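Local coordinates for periplasmic binding protein (Xylanimonas cellulosilytica, PDB 4MX8) that probably captures a solute, perhaps an iron-siderophore-type ligand, outside the cytoplasmic membrane and hands it to an import transporter, at residues W21-A26 against T128-L133; P71-P76 against A87-T92; Q219-D224 against H242-L247; A254-E259 against A291-F296. All coordinates share one frame; numbering follows the deposited sequence. Where two conformers were deposited one is given.

Contact 1: W21-A26 against T128-L133; sequences WDRNTA and TIDLSL
The contact joins the antiparallel strand pair 16-24/35-43 to strand 128-130, an outer strand of the three-stranded parallel sheet. Strands 21-24 and 128-130 run almost at right angles, 86° apart, and the contact is carried mainly by the side chains of Trp-21 and Asp-130.

The direct polar link is one hydrogen bond. Trp-21 NE1 donates to Asp-130 OD2 at 3.3 Å and reaches that oxygen from above the carboxylate plane. The indole and carboxylate planes stand 88° apart.

Packing runs alongside it. Asp-130 CB lies 3.5 Å from Trp-21 CZ2, and Asp-130 O sits over one face of the indole, offset toward its rim. Trp-119 meets the same indole edge-to-face. An alanine in place of Trp-21 would remove the indole and would probably lose both its bond to Asp-130 and much of this buried packing.

Water 2 bridges the backbone N of Asn-24, at 3.1 Å, to Asp-130 OD2. Water 1 lies where it can bridge Arg-23 NH1 to Asp-130 OD2, and may couple the charge of Arg-23 to Asp-130.

The other oxygen forms an Asx turn. Asp-130 OD1 accepts from Ser-132 N at 3.0 Å, and its syn lone pair takes Ser-132 OG at 2.7 Å.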
# COMPACT_ATOMS: atom_id res chain seq x y z
N TRP A 21 -19.93 1.87 -2.74
CA TRP A 21 -18.96 2.42 -1.81
C TRP A 21 -19.12 3.93 -1.67
O TRP A 21 -19.80 4.58 -2.48
CB TRP A 21 -17.55 2.03 -2.26
CG TRP A 21 -16.96 2.85 -3.37
CD1 TRP A 21 -15.99 3.80 -3.26
CD2 TRP A 21 -17.29 2.77 -4.77
NE1 TRP A 21 -15.68 4.31 -4.50
CE2 TRP A 21 -16.47 3.70 -5.44
CE3 TRP A 21 -18.19 2.01 -5.52
CZ2 TRP A 21 -16.53 3.89 -6.82
CZ3 TRP A 21 -18.25 2.19 -6.89
CH2 TRP A 21 -17.42 3.13 -7.53
N ASP A 22 -18.50 4.49 -0.62
CA ASP A 22 -18.52 5.93 -0.45
C ASP A 22 -17.32 6.55 -1.18
O ASP A 22 -16.20 6.58 -0.67
CB ASP A 22 -18.55 6.30 1.03
CG ASP A 22 -19.88 5.95 1.69
OD1 ASP A 22 -20.93 6.48 1.28
OD2 ASP A 22 -19.87 5.14 2.64
N ARG A 23 -17.58 7.03 -2.39
CA ARG A 23 -16.54 7.52 -3.29
C ARG A 23 -16.04 8.91 -2.91
O ARG A 23 -16.84 9.82 -2.65
CB ARG A 23 -17.06 7.56 -4.72
CG ARG A 23 -15.96 7.77 -5.75
CD ARG A 23 -16.50 7.61 -7.15
NE ARG A 23 -17.30 8.76 -7.56
CZ ARG A 23 -16.79 9.90 -8.04
NH1 ARG A 23 -15.46 10.04 -8.14
NH2 ARG A 23 -17.61 10.88 -8.40
N ASN A 24 -14.73 9.07 -2.86
CA ASN A 24 -14.19 10.40 -2.71
C ASN A 24 -14.32 11.10 -4.06
O ASN A 24 -13.66 10.71 -5.04
CB ASN A 24 -12.74 10.37 -2.26
CG ASN A 24 -12.16 11.77 -2.13
OD1 ASN A 24 -12.91 12.75 -2.13
ND2 ASN A 24 -10.85 11.87 -2.02
N THR A 25 -15.17 12.14 -4.10
CA THR A 25 -15.46 12.83 -5.35
C THR A 25 -14.36 13.81 -5.71
O THR A 25 -14.37 14.37 -6.81
CB THR A 25 -16.81 13.59 -5.31
OG1 THR A 25 -16.79 14.56 -4.26
CG2 THR A 25 -17.93 12.64 -5.06
N ALA A 26 -13.42 14.03 -4.81
CA ALA A 26 -12.31 14.91 -5.11
C ALA A 26 -11.34 14.19 -6.04
O ALA A 26 -11.08 12.99 -5.88
CB ALA A 26 -11.61 15.35 -3.86
N THR A 128 -16.32 0.70 -13.94
CA THR A 128 -15.10 0.90 -13.19
C THR A 128 -15.40 0.92 -11.69
O THR A 128 -16.37 1.53 -11.25
CB THR A 128 -14.51 2.26 -13.55
OG1 THR A 128 -14.19 2.29 -14.94
CG2 THR A 128 -13.29 2.58 -12.71
N ILE A 129 -14.57 0.25 -10.91
CA ILE A 129 -14.71 0.32 -9.48
C ILE A 129 -13.47 0.93 -8.88
O ILE A 129 -12.38 0.85 -9.46
CB ILE A 129 -14.99 -1.06 -8.83
CG1 ILE A 129 -13.88 -2.05 -9.16
CG2 ILE A 129 -16.32 -1.60 -9.30
CD1 ILE A 129 -14.21 -3.45 -8.71
N ASP A 130 -13.65 1.52 -7.72
CA ASP A 130 -12.60 2.23 -7.00
C ASP A 130 -12.37 1.47 -5.70
O ASP A 130 -13.21 1.45 -4.81
CB ASP A 130 -13.08 3.67 -6.76
CG ASP A 130 -12.25 4.44 -5.76
OD1 ASP A 130 -11.13 4.01 -5.42
OD2 ASP A 130 -12.75 5.51 -5.34
N LEU A 131 -11.23 0.81 -5.61
CA LEU A 131 -10.93 0.02 -4.42
C LEU A 131 -9.91 0.74 -3.54
O LEU A 131 -9.06 0.10 -2.94
CB LEU A 131 -10.42 -1.37 -4.81
CG LEU A 131 -11.32 -2.23 -5.70
CD1 LEU A 131 -10.65 -3.56 -5.95
CD2 LEU A 131 -12.69 -2.45 -5.11
N SER A 132 -10.01 2.07 -3.48
CA SER A 132 -9.20 2.88 -2.57
C SER A 132 -9.27 2.34 -1.14
O SER A 132 -10.23 1.66 -0.76
CB SER A 132 -9.72 4.33 -2.56
OG SER A 132 -9.37 5.06 -3.73
N LEU A 133 -8.25 2.65 -0.34
CA LEU A 133 -8.26 2.20 1.05
C LEU A 133 -9.38 2.90 1.82
O LEU A 133 -9.53 4.10 1.74
CB LEU A 133 -6.92 2.48 1.70
CG LEU A 133 -6.77 1.86 3.09
CD1 LEU A 133 -5.32 1.54 3.28
CD2 LEU A 133 -7.28 2.78 4.23
O HOH W 1 -13.21 8.01 -7.14
O HOH W 2 -12.57 6.91 -3.23

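Contact 2: P71-P76 against A87-T92; sequences PLDSVP and AFNAGT
Strands 67-70 and 87-89 lie side by side in parallel, and the chain between them carries helix 77-80. This contact continues the pair past the end of strand 67-70, where the chain turns into the short 3-10 segment 72-74. The backbone pairing before it runs from Ala-70 to Phe-88 and Ala-90.

Beyond that point the side chain of Asn-89 reaches across. Its CG is anti to the backbone N (chi1 -178°), which brings Asn-89 OD1 to 3.2 Å from the backbone N of Leu-72. The hydrogen bond is weak, bent to 134°. On the other side of the amide, ND2 of Asn-89 gives a weak bond to Gly-91 O at 3.3 Å.

Gly-91 O has further company. Water 3 donates to Gly-91 O at 3.0 Å and weakly accepts from Asp-73 N. The CA of Pro-71 also makes a C-H...O contact with Gly-91 O at 3.6 Å. Next to it, Pro-71 CB rests 3.5 Å from Thr-92 CA.

Leu-72 supplies the apolar part. It slides past Asn-89 in the opposite direction, and Leu-72 CD1 lies 3.6 Å from Asn-89 CB. Leu-72 CD2 lies 4.3 Å from Ala-87 CB. An alanine in place of Leu-72 would remove CG and both methyls and would probably loosen the packing on Ala-87 and Asn-89.

Both hydrogen bonds of the Asn-89 side-chain amide are weak, so the fit probably depends on several modest interactions: the amide, the shared water and the apolar packing together.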
# COMPACT_ATOMS: atom_id res chain seq x y z
N PRO A 71 -0.84 0.43 -16.20
CA PRO A 71 0.29 1.35 -16.37
C PRO A 71 1.59 0.55 -16.31
O PRO A 71 2.17 0.43 -15.22
CB PRO A 71 0.18 2.26 -15.15
CG PRO A 71 -0.62 1.47 -14.15
CD PRO A 71 -1.59 0.69 -14.96
N LEU A 72 2.03 0.01 -17.44
CA LEU A 72 3.10 -1.00 -17.45
C LEU A 72 4.39 -0.53 -16.81
O LEU A 72 5.04 -1.30 -16.09
CB LEU A 72 3.36 -1.51 -18.87
CG LEU A 72 2.10 -2.08 -19.49
CD1 LEU A 72 2.29 -2.22 -20.95
CD2 LEU A 72 1.76 -3.42 -18.89
N ASP A 73 4.76 0.73 -17.06
CA ASP A 73 6.03 1.26 -16.56
C ASP A 73 6.07 1.33 -15.04
O ASP A 73 7.12 1.64 -14.48
CB ASP A 73 6.31 2.65 -17.13
CG ASP A 73 6.51 2.66 -18.64
OD1 ASP A 73 7.06 1.67 -19.18
OD2 ASP A 73 6.12 3.67 -19.27
N SER A 74 4.94 1.06 -14.39
CA SER A 74 4.81 1.16 -12.93
C SER A 74 4.60 -0.19 -12.24
O SER A 74 4.65 -0.27 -11.01
CB SER A 74 3.65 2.08 -12.53
OG SER A 74 3.65 3.28 -13.28
N VAL A 75 4.32 -1.24 -13.00
CA VAL A 75 4.04 -2.54 -12.41
C VAL A 75 5.33 -3.05 -11.80
O VAL A 75 6.34 -3.18 -12.51
CB VAL A 75 3.52 -3.55 -13.44
CG1 VAL A 75 3.41 -4.93 -12.81
CG2 VAL A 75 2.18 -3.12 -13.98
N PRO A 76 5.32 -3.32 -10.48
CA PRO A 76 6.47 -3.84 -9.73
C PRO A 76 6.85 -5.19 -10.28
O PRO A 76 5.97 -5.91 -10.74
CB PRO A 76 5.92 -4.01 -8.32
CG PRO A 76 4.79 -3.07 -8.25
CD PRO A 76 4.16 -3.11 -9.61
N ALA A 87 -0.50 -7.63 -22.78
CA ALA A 87 -1.09 -6.54 -22.01
C ALA A 87 -0.69 -5.21 -22.61
O ALA A 87 0.44 -5.06 -23.10
CB ALA A 87 -0.68 -6.61 -20.55
N PHE A 88 -1.62 -4.26 -22.60
CA PHE A 88 -1.41 -2.97 -23.23
C PHE A 88 -1.21 -1.90 -22.16
O PHE A 88 -1.67 -2.06 -21.02
CB PHE A 88 -2.59 -2.62 -24.16
CG PHE A 88 -3.86 -2.26 -23.44
CD1 PHE A 88 -4.14 -0.93 -23.13
CD2 PHE A 88 -4.77 -3.23 -23.05
CE1 PHE A 88 -5.30 -0.58 -22.46
CE2 PHE A 88 -5.93 -2.90 -22.38
CZ PHE A 88 -6.20 -1.57 -22.09
N ASN A 89 -0.52 -0.82 -22.52
CA ASN A 89 -0.25 0.25 -21.56
C ASN A 89 -1.44 1.21 -21.43
O ASN A 89 -1.82 1.87 -22.39
CB ASN A 89 1.06 0.98 -21.91
CG ASN A 89 1.42 2.05 -20.91
OD1 ASN A 89 2.24 1.85 -20.01
ND2 ASN A 89 0.81 3.23 -21.08
N ALA A 90 -2.02 1.28 -20.23
CA ALA A 90 -3.25 2.05 -20.01
C ALA A 90 -3.02 3.48 -19.59
O ALA A 90 -3.96 4.27 -19.52
CB ALA A 90 -4.12 1.36 -18.97
N GLY A 91 -1.77 3.82 -19.28
CA GLY A 91 -1.47 5.15 -18.76
C GLY A 91 -0.34 5.12 -17.75
O GLY A 91 0.69 4.49 -17.98
N THR A 92 -0.53 5.83 -16.64
CA THR A 92 0.39 5.78 -15.49
C THR A 92 -0.45 5.63 -14.23
O THR A 92 -1.67 5.50 -14.32
CB THR A 92 1.20 7.05 -15.35
OG1 THR A 92 0.31 8.10 -14.97
CG2 THR A 92 1.91 7.39 -16.65
O HOH W 3 3.37 3.58 -16.86

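Contact 3: Q219-D224 against H242-L247; sequences QPVLED and HDPQWL
Leu-222 stands over the imidazole of His-242. Leu-222 CD1 lies 3.7 Å from the centroid of the His-242 ring and only 5° off the ring normal, a CH-pi contact over the centre of the face. The second methyl falls nearer the rim, with Leu-222 CD2 3.6 Å from His-242 ND1. The two side chains cross at about a right angle. In each, CG lies anti to the carbonyl carbon.

Val-221 also points toward 242-247 and meets the next residues. Its CG2, anti to the backbone N, approaches His-242 O. Val-221 CG2 also packs 3.8 Å from Pro-244 CB.

These partners form the turn from helix 236-242 into strand 246-251, part of the mixed sheet of the C-terminal half. Asp-243 leaves the helix with positive phi (35°), and Pro-244 follows. The loop 219-224 is tied to the same sheet, since the backbones of Gln-219 and Val-221 bond to Gly-183.

On the far end of the loop, Asp-224 is the N-cap of helix 225-229 and accepts from Ala-227 N through OD2. The imidazole of His-242 also meets Phe-238, one helical turn earlier, edge-to-face, and Leu-222 touches the side chain of Phe-238 too.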
# COMPACT_ATOMS: atom_id res chain seq x y z
N GLN A 219 5.01 -0.82 19.42
CA GLN A 219 4.70 0.28 20.35
C GLN A 219 5.46 1.56 19.97
O GLN A 219 6.68 1.55 19.87
CB GLN A 219 5.07 -0.13 21.77
CG GLN A 219 4.92 0.97 22.83
CD GLN A 219 4.98 0.42 24.27
OE1 GLN A 219 4.62 -0.74 24.52
NE2 GLN A 219 5.43 1.25 25.21
N PRO A 220 4.74 2.67 19.75
CA PRO A 220 5.40 3.91 19.33
C PRO A 220 6.31 4.48 20.41
O PRO A 220 5.99 4.44 21.59
CB PRO A 220 4.22 4.89 19.11
CG PRO A 220 3.00 4.06 19.15
CD PRO A 220 3.29 2.85 19.96
N VAL A 221 7.43 5.04 19.98
CA VAL A 221 8.39 5.67 20.89
C VAL A 221 7.79 6.82 21.71
O VAL A 221 8.24 7.10 22.81
CB VAL A 221 9.64 6.13 20.13
CG1 VAL A 221 9.36 7.43 19.42
CG2 VAL A 221 10.83 6.27 21.07
N LEU A 222 6.76 7.46 21.17
CA LEU A 222 6.03 8.52 21.84
C LEU A 222 4.54 8.21 21.73
O LEU A 222 4.07 7.75 20.68
CB LEU A 222 6.33 9.86 21.17
CG LEU A 222 7.78 10.33 21.25
CD1 LEU A 222 8.03 11.59 20.42
CD2 LEU A 222 8.12 10.57 22.70
N GLU A 223 3.79 8.47 22.80
CA GLU A 223 2.35 8.18 22.82
C GLU A 223 1.60 9.07 21.84
O GLU A 223 0.51 8.72 21.40
CB GLU A 223 1.77 8.30 24.24
CG GLU A 223 2.05 9.64 24.90
CD GLU A 223 1.48 9.74 26.31
OE1 GLU A 223 1.77 10.75 27.00
OE2 GLU A 223 0.75 8.81 26.72
N ASP A 224 2.21 10.22 21.50
CA ASP A 224 1.69 11.08 20.44
C ASP A 224 2.81 11.63 19.54
O ASP A 224 3.30 12.75 19.74
CB ASP A 224 0.87 12.23 21.04
CG ASP A 224 -0.15 12.79 20.07
OD1 ASP A 224 -1.29 13.07 20.53
OD2 ASP A 224 0.17 12.96 18.87
N HIS A 242 14.77 10.74 21.54
CA HIS A 242 13.72 9.80 21.93
C HIS A 242 14.18 8.36 21.86
O HIS A 242 13.55 7.47 22.45
CB HIS A 242 12.49 10.02 21.04
CG HIS A 242 11.95 11.40 21.12
ND1 HIS A 242 11.46 11.94 22.29
CD2 HIS A 242 11.85 12.38 20.19
CE1 HIS A 242 11.07 13.19 22.07
NE2 HIS A 242 11.30 13.48 20.80
N ASP A 243 15.27 8.15 21.13
CA ASP A 243 15.98 6.87 21.06
C ASP A 243 15.11 5.62 21.13
O ASP A 243 15.02 4.97 22.17
CB ASP A 243 17.08 6.82 22.13
CG ASP A 243 17.98 5.62 21.98
OD1 ASP A 243 18.38 5.05 23.02
OD2 ASP A 243 18.28 5.24 20.82
N PRO A 244 14.45 5.29 20.01
CA PRO A 244 13.62 4.10 19.93
C PRO A 244 14.49 2.86 19.91
O PRO A 244 15.61 2.91 19.38
CB PRO A 244 12.90 4.26 18.59
CG PRO A 244 13.78 5.12 17.78
CD PRO A 244 14.50 6.03 18.74
N GLN A 245 13.99 1.77 20.49
CA GLN A 245 14.69 0.50 20.51
C GLN A 245 14.83 -0.11 19.11
O GLN A 245 15.85 -0.68 18.77
CB GLN A 245 13.98 -0.48 21.44
CG GLN A 245 14.73 -1.78 21.62
CD GLN A 245 15.94 -1.60 22.50
OE1 GLN A 245 15.95 -0.74 23.37
NE2 GLN A 245 16.98 -2.40 22.26
N TRP A 246 13.77 0.02 18.31
CA TRP A 246 13.78 -0.48 16.95
C TRP A 246 13.45 0.67 16.02
O TRP A 246 12.53 1.46 16.31
CB TRP A 246 12.73 -1.56 16.80
CG TRP A 246 12.93 -2.71 17.68
CD1 TRP A 246 12.37 -2.92 18.90
CD2 TRP A 246 13.77 -3.84 17.42
NE1 TRP A 246 12.80 -4.12 19.42
CE2 TRP A 246 13.67 -4.69 18.53
CE3 TRP A 246 14.60 -4.20 16.36
CZ2 TRP A 246 14.36 -5.90 18.60
CZ3 TRP A 246 15.29 -5.39 16.44
CH2 TRP A 246 15.17 -6.23 17.55
N LEU A 247 14.18 0.77 14.91
CA LEU A 247 13.93 1.79 13.90
C LEU A 247 13.54 1.10 12.60
O LEU A 247 14.32 0.31 12.06
CB LEU A 247 15.17 2.65 13.68
CG LEU A 247 15.12 3.86 12.73
CD1 LEU A 247 14.32 4.99 13.32
CD2 LEU A 247 16.52 4.33 12.39

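Contact 4: A254-E259 against A291-F296; sequences AATGAE and AWYIVF
Ala-291 O is the best-held polar atom inside the two segments. One bond grips Ala-291 O there, from Phe-296 N at 2.9 Å. The bond spans five residues, so helix 289-295 finishes in a wider pi-type turn. Phe-296 then leaves the helix with positive phi. Just before it, the carbonyls of Tyr-293 and Ile-294 both accept from Arg-114.

The contact itself is apolar. Ile-294 has CG1 anti to the carbonyl carbon (chi1 -67°), and this branch lies against Ala-255. Ile-294 CG1 is 3.7 Å from Ala-255 O and 3.9 Å from Ala-255 CB.

Tyr-293 has CG anti to the backbone N (chi1 177°), which carries its ring up to Ala-255 and Thr-256. Thr-256 CG2 approaches Tyr-293 CE2 obliquely at 3.6 Å. Ala-255 CB is farther from the ring, 4.2 Å from Tyr-293 CD2. The hydroxyl of Thr-256 bonds to Arg-252 O, four residues back.

Helices 252-256 and 289-295 follow the neighbouring parallel strands 246-251 and 284-287. The contact therefore joins two helices that follow the C-terminal ends of adjacent parallel strands, as in alpha/beta sheets, here in the C-terminal lobe of a TroA-like binding protein.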
# COMPACT_ATOMS: atom_id res chain seq x y z
N ALA A 254 13.73 5.44 -3.02
CA ALA A 254 14.02 4.20 -3.71
C ALA A 254 12.82 3.79 -4.56
O ALA A 254 12.97 3.26 -5.66
CB ALA A 254 14.35 3.14 -2.73
N ALA A 255 11.62 4.06 -4.04
CA ALA A 255 10.38 3.54 -4.59
C ALA A 255 9.84 4.39 -5.73
O ALA A 255 9.12 3.89 -6.59
CB ALA A 255 9.34 3.45 -3.51
N THR A 256 10.20 5.66 -5.73
CA THR A 256 9.61 6.61 -6.66
C THR A 256 10.53 6.94 -7.83
O THR A 256 10.13 7.63 -8.76
CB THR A 256 9.30 7.91 -5.94
OG1 THR A 256 10.49 8.39 -5.30
CG2 THR A 256 8.20 7.68 -4.92
N GLY A 257 11.76 6.45 -7.77
CA GLY A 257 12.68 6.67 -8.87
C GLY A 257 13.27 8.07 -8.87
O GLY A 257 13.65 8.61 -9.91
N ALA A 258 13.35 8.64 -7.67
CA ALA A 258 13.98 9.93 -7.42
C ALA A 258 15.44 9.88 -7.80
O ALA A 258 16.19 9.05 -7.30
CB ALA A 258 13.83 10.29 -5.98
N GLU A 259 15.85 10.80 -8.68
CA GLU A 259 17.23 10.85 -9.15
C GLU A 259 18.14 11.57 -8.15
O GLU A 259 17.70 12.49 -7.45
CB GLU A 259 17.32 11.51 -10.54
CG GLU A 259 17.03 13.03 -10.56
CD GLU A 259 17.09 13.65 -11.97
OE1 GLU A 259 17.97 14.52 -12.19
OE2 GLU A 259 16.26 13.29 -12.84
N ALA A 291 6.65 -2.21 -1.90
CA ALA A 291 5.51 -2.77 -1.19
C ALA A 291 4.89 -1.78 -0.19
O ALA A 291 3.71 -1.49 -0.26
CB ALA A 291 5.87 -4.07 -0.51
N TRP A 292 5.69 -1.25 0.73
CA TRP A 292 5.14 -0.38 1.75
C TRP A 292 4.70 1.01 1.27
O TRP A 292 3.88 1.65 1.91
CB TRP A 292 6.10 -0.23 2.91
CG TRP A 292 6.33 -1.49 3.68
CD1 TRP A 292 7.14 -2.53 3.32
CD2 TRP A 292 5.77 -1.84 4.96
NE1 TRP A 292 7.11 -3.50 4.28
CE2 TRP A 292 6.28 -3.10 5.30
CE3 TRP A 292 4.89 -1.20 5.83
CZ2 TRP A 292 5.94 -3.75 6.50
CZ3 TRP A 292 4.55 -1.83 7.01
CH2 TRP A 292 5.09 -3.10 7.34
N TYR A 293 5.24 1.50 0.16
CA TYR A 293 4.89 2.86 -0.24
C TYR A 293 4.12 2.98 -1.56
O TYR A 293 3.22 3.80 -1.67
CB TYR A 293 6.13 3.74 -0.26
CG TYR A 293 5.86 5.15 -0.72
CD1 TYR A 293 5.46 6.12 0.16
CD2 TYR A 293 6.01 5.51 -2.05
CE1 TYR A 293 5.22 7.39 -0.25
CE2 TYR A 293 5.75 6.78 -2.47
CZ TYR A 293 5.37 7.73 -1.57
OH TYR A 293 5.13 9.02 -1.97
N ILE A 294 4.47 2.19 -2.56
CA ILE A 294 3.80 2.31 -3.87
C ILE A 294 2.51 1.50 -3.94
O ILE A 294 1.45 2.04 -4.21
CB ILE A 294 4.71 1.90 -5.05
CG1 ILE A 294 5.85 2.90 -5.19
CG2 ILE A 294 3.91 1.81 -6.32
CD1 ILE A 294 5.41 4.26 -5.59
N VAL A 295 2.62 0.21 -3.67
CA VAL A 295 1.48 -0.70 -3.73
C VAL A 295 0.55 -0.58 -2.53
O VAL A 295 -0.65 -0.26 -2.68
CB VAL A 295 1.96 -2.15 -3.83
CG1 VAL A 295 0.77 -3.06 -3.96
CG2 VAL A 295 2.90 -2.31 -5.01
N PHE A 296 1.12 -0.78 -1.34
CA PHE A 296 0.42 -0.74 -0.04
C PHE A 296 -0.98 -1.38 0.01
O PHE A 296 -1.99 -0.71 0.23
CB PHE A 296 0.50 0.66 0.63
CG PHE A 296 -0.41 1.70 0.01
CD1 PHE A 296 -0.11 2.30 -1.20
CD2 PHE A 296 -1.55 2.12 0.69
CE1 PHE A 296 -0.95 3.27 -1.75
CE2 PHE A 296 -2.39 3.08 0.14
CZ PHE A 296 -2.08 3.66 -1.08

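In the fold
Contacts 1 and 2 come first along the chain and lie in the N-terminal lobe, with the segments of contact 2 falling between those of contact 1. Their centres are about 21 Å apart. Contacts 3 and 4 follow in series in the C-terminal lobe, with centres about 24 Å apart. They share the run from strand 246-251 into helix 252-256. Contacts 2 and 3 lie on opposite sides of the chain's centre, their own centres about 38 Å apart. Contact 4 is the most central and reaches the other lobe: Val-295 CG2 packs on Pro-76 CG of contact 2 at 3.8 Å. The cleft between the lobes is the probable ligand site, as in TroA-like relatives.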